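Local coordinates for ABC transporter substrate-binding protein (Bradyrhizobium japonicum, PDB 4I1D) that binds small solutes as the periplasmic substrate-binding component of an ABC transporter, probably one for polyamines, at residues T231-L236 with K247-A252. Residues are numbered along the deposited sequence; the frame is centred on the assembly and turned at random.
Sequences TSLCIL and KFLNEA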
loop_
_atom_site.group_PDB
_atom_site.type_symbol
_atom_site.label_atom_id
_atom_site.label_comp_id
_atom_site.label_asym_id
_atom_site.label_seq_id
_atom_site.Cartn_x
_atom_site.Cartn_y
_atom_site.Cartn_z
ATOM N N THR A 231 -26.315 25.574 -17.621
ATOM C CA THR A 231 -26.619 25.226 -16.233
ATOM C C THR A 231 -28.089 25.534 -15.946
ATOM O O THR A 231 -28.740 26.298 -16.681
ATOM C CB THR A 231 -25.723 25.968 -15.216
ATOM O OG1 THR A 231 -25.825 27.379 -15.432
ATOM C CG2 THR A 231 -24.252 25.527 -15.359
ATOM N N SER A 232 -28.605 24.918 -14.888
ATOM C CA SER A 232 -29.980 25.125 -14.456
ATOM C C SER A 232 -30.040 25.332 -12.935
ATOM O O SER A 232 -29.139 24.910 -12.201
ATOM C CB SER A 232 -30.861 23.921 -14.845
ATOM O OG SER A 232 -30.904 23.748 -16.251
ATOM N N LEU A 233 -31.111 25.973 -12.473
ATOM C CA LEU A 233 -31.344 26.156 -11.050
ATOM C C LEU A 233 -32.252 25.041 -10.552
ATOM O O LEU A 233 -33.201 24.655 -11.242
ATOM C CB LEU A 233 -32.010 27.499 -10.799
ATOM C CG LEU A 233 -31.286 28.737 -11.328
ATOM C CD1 LEU A 233 -32.014 29.974 -10.849
ATOM C CD2 LEU A 233 -29.841 28.754 -10.848
ATOM N N CYS A 234 -31.949 24.530 -9.360
ATOM C CA CYS A 234 -32.767 23.520 -8.689
ATOM C C CYS A 234 -32.691 23.783 -7.194
ATOM O O CYS A 234 -31.837 24.542 -6.737
ATOM C CB CYS A 234 -32.252 22.116 -8.983
ATOM S SG CYS A 234 -30.498 21.909 -8.545
ATOM N N ILE A 235 -33.580 23.149 -6.437
ATOM C CA ILE A 235 -33.733 23.419 -5.020
ATOM C C ILE A 235 -33.507 22.123 -4.284
ATOM O O ILE A 235 -34.053 21.092 -4.677
ATOM C CB ILE A 235 -35.157 23.917 -4.716
ATOM C CG1 ILE A 235 -35.444 25.208 -5.483
ATOM C CG2 ILE A 235 -35.370 24.095 -3.215
ATOM C CD1 ILE A 235 -36.882 25.700 -5.332
ATOM N N LEU A 236 -32.703 22.156 -3.225
ATOM C CA LEU A 236 -32.399 20.927 -2.495
ATOM C C LEU A 236 -33.638 20.370 -1.823
ATOM O O LEU A 236 -34.463 21.117 -1.297
ATOM C CB LEU A 236 -31.275 21.125 -1.473
ATOM C CG LEU A 236 -29.854 21.042 -2.045
ATOM C CD1 LEU A 236 -29.543 22.296 -2.794
ATOM C CD2 LEU A 236 -28.822 20.824 -0.954
ATOM N N LYS A 247 -39.908 31.316 -4.757
ATOM C CA LYS A 247 -40.099 32.702 -5.183
ATOM C C LYS A 247 -38.875 33.265 -5.903
ATOM O O LYS A 247 -39.008 33.961 -6.910
ATOM C CB LYS A 247 -40.475 33.590 -3.994
ATOM C CG LYS A 247 -41.820 33.249 -3.378
ATOM C CD LYS A 247 -42.053 34.039 -2.095
ATOM C CE LYS A 247 -43.427 33.748 -1.496
ATOM N NZ LYS A 247 -43.563 34.289 -0.111
ATOM N N PHE A 248 -37.686 32.963 -5.391
ATOM C CA PHE A 248 -36.461 33.428 -6.027
ATOM C C PHE A 248 -36.298 32.838 -7.426
ATOM O O PHE A 248 -35.863 33.516 -8.354
ATOM C CB PHE A 248 -35.235 33.080 -5.185
ATOM C CG PHE A 248 -33.952 33.153 -5.952
ATOM C CD1 PHE A 248 -33.332 31.998 -6.403
ATOM C CD2 PHE A 248 -33.383 34.378 -6.254
ATOM C CE1 PHE A 248 -32.150 32.061 -7.119
ATOM C CE2 PHE A 248 -32.204 34.448 -6.974
ATOM C CZ PHE A 248 -31.588 33.286 -7.410
ATOM N N LEU A 249 -36.642 31.569 -7.568
ATOM C CA LEU A 249 -36.512 30.893 -8.850
ATOM C C LEU A 249 -37.300 31.649 -9.903
ATOM O O LEU A 249 -36.873 31.785 -11.045
ATOM C CB LEU A 249 -37.030 29.459 -8.757
ATOM C CG LEU A 249 -35.995 28.392 -9.087
ATOM C CD1 LEU A 249 -34.793 28.540 -8.170
ATOM C CD2 LEU A 249 -36.603 27.004 -8.972
ATOM N N ASN A 250 -38.459 32.151 -9.508
ATOM C CA ASN A 250 -39.292 32.871 -10.443
ATOM C C ASN A 250 -38.663 34.198 -10.883
ATOM O O ASN A 250 -38.701 34.543 -12.066
ATOM C CB ASN A 250 -40.687 33.082 -9.865
ATOM C CG ASN A 250 -41.608 33.744 -10.844
ATOM O OD1 ASN A 250 -41.907 33.181 -11.898
ATOM N ND2 ASN A 250 -42.061 34.948 -10.516
ATOM N N GLU A 251 -38.082 34.933 -9.936
ATOM C CA GLU A 251 -37.334 36.143 -10.275
ATOM C C GLU A 251 -36.045 35.856 -11.064
ATOM O O GLU A 251 -35.602 36.682 -11.861
ATOM C CB GLU A 251 -37.007 36.965 -9.024
ATOM C CG GLU A 251 -38.187 37.756 -8.464
ATOM C CD GLU A 251 -38.871 38.614 -9.524
ATOM O OE1 GLU A 251 -38.217 39.541 -10.058
ATOM O OE2 GLU A 251 -40.058 38.350 -9.833
ATOM N N ALA A 252 -35.441 34.693 -10.838
ATOM C CA ALA A 252 -34.156 34.388 -11.449
ATOM C C ALA A 252 -34.285 34.160 -12.951
ATOM O O ALA A 252 -33.335 34.396 -13.697
ATOM C CB ALA A 252 -33.514 33.171 -10.783
#
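L233 and L249 carry most of this contact, their side chains interleaving, each reaching past the other toward the opposite backbone where strand 231-235 packs against helix 247-252. The two pieces are nearly antiparallel, at 163°, with axes 9.8 Å apart, a strand-to-helix layer filled by branched aliphatic side chains. L233 is the bump on the strand. Its CG stands anti to the carbonyl carbon (chi1 -56°), and the CD1 methyl beyond it enters a hollow made by A252 CB, L249 CD1 and, more loosely, the F248 ring. The tightest fit is at the floor of that hollow, where L233 CD1 lies 3.5 Å from A252 CB; the small alanine leaves room for the methyl on the helix surface, a worked example of helix-on-sheet packing in which a small residue receives a large one. A252 CB also lies over one face of the F248 ring, displaced from its centre. From the helix side the fork of L249 wedges between L233 and I235, one methyl to each: L249 CD1 rests 4.0 Å from L233 CB, while L249 CD2 meets I235 CD1 at 3.9 Å. The side chain of I235 runs aslant that of L249, and its CG1-CD1 arm makes the approach. An alanine in place of L249 would probably open a gap between L233 and I235 and leave the I235 arm without its partner in 247-252. Beyond this layer, L233 touches D61 and L249 touches V59, both on strand 59-63, L233 also reaches Y102 of strand 100-112, and F248 meets the ring of F7 on strand 4-9; the helix thus packs on the sheet of one lobe of the periplasmic binding protein fold, away from the malate pocket. Every touching residue is buried and apolar; across these segments, cohesion therefore comes from hydrophobic burial and complementary shape, with no polar bond to set the register.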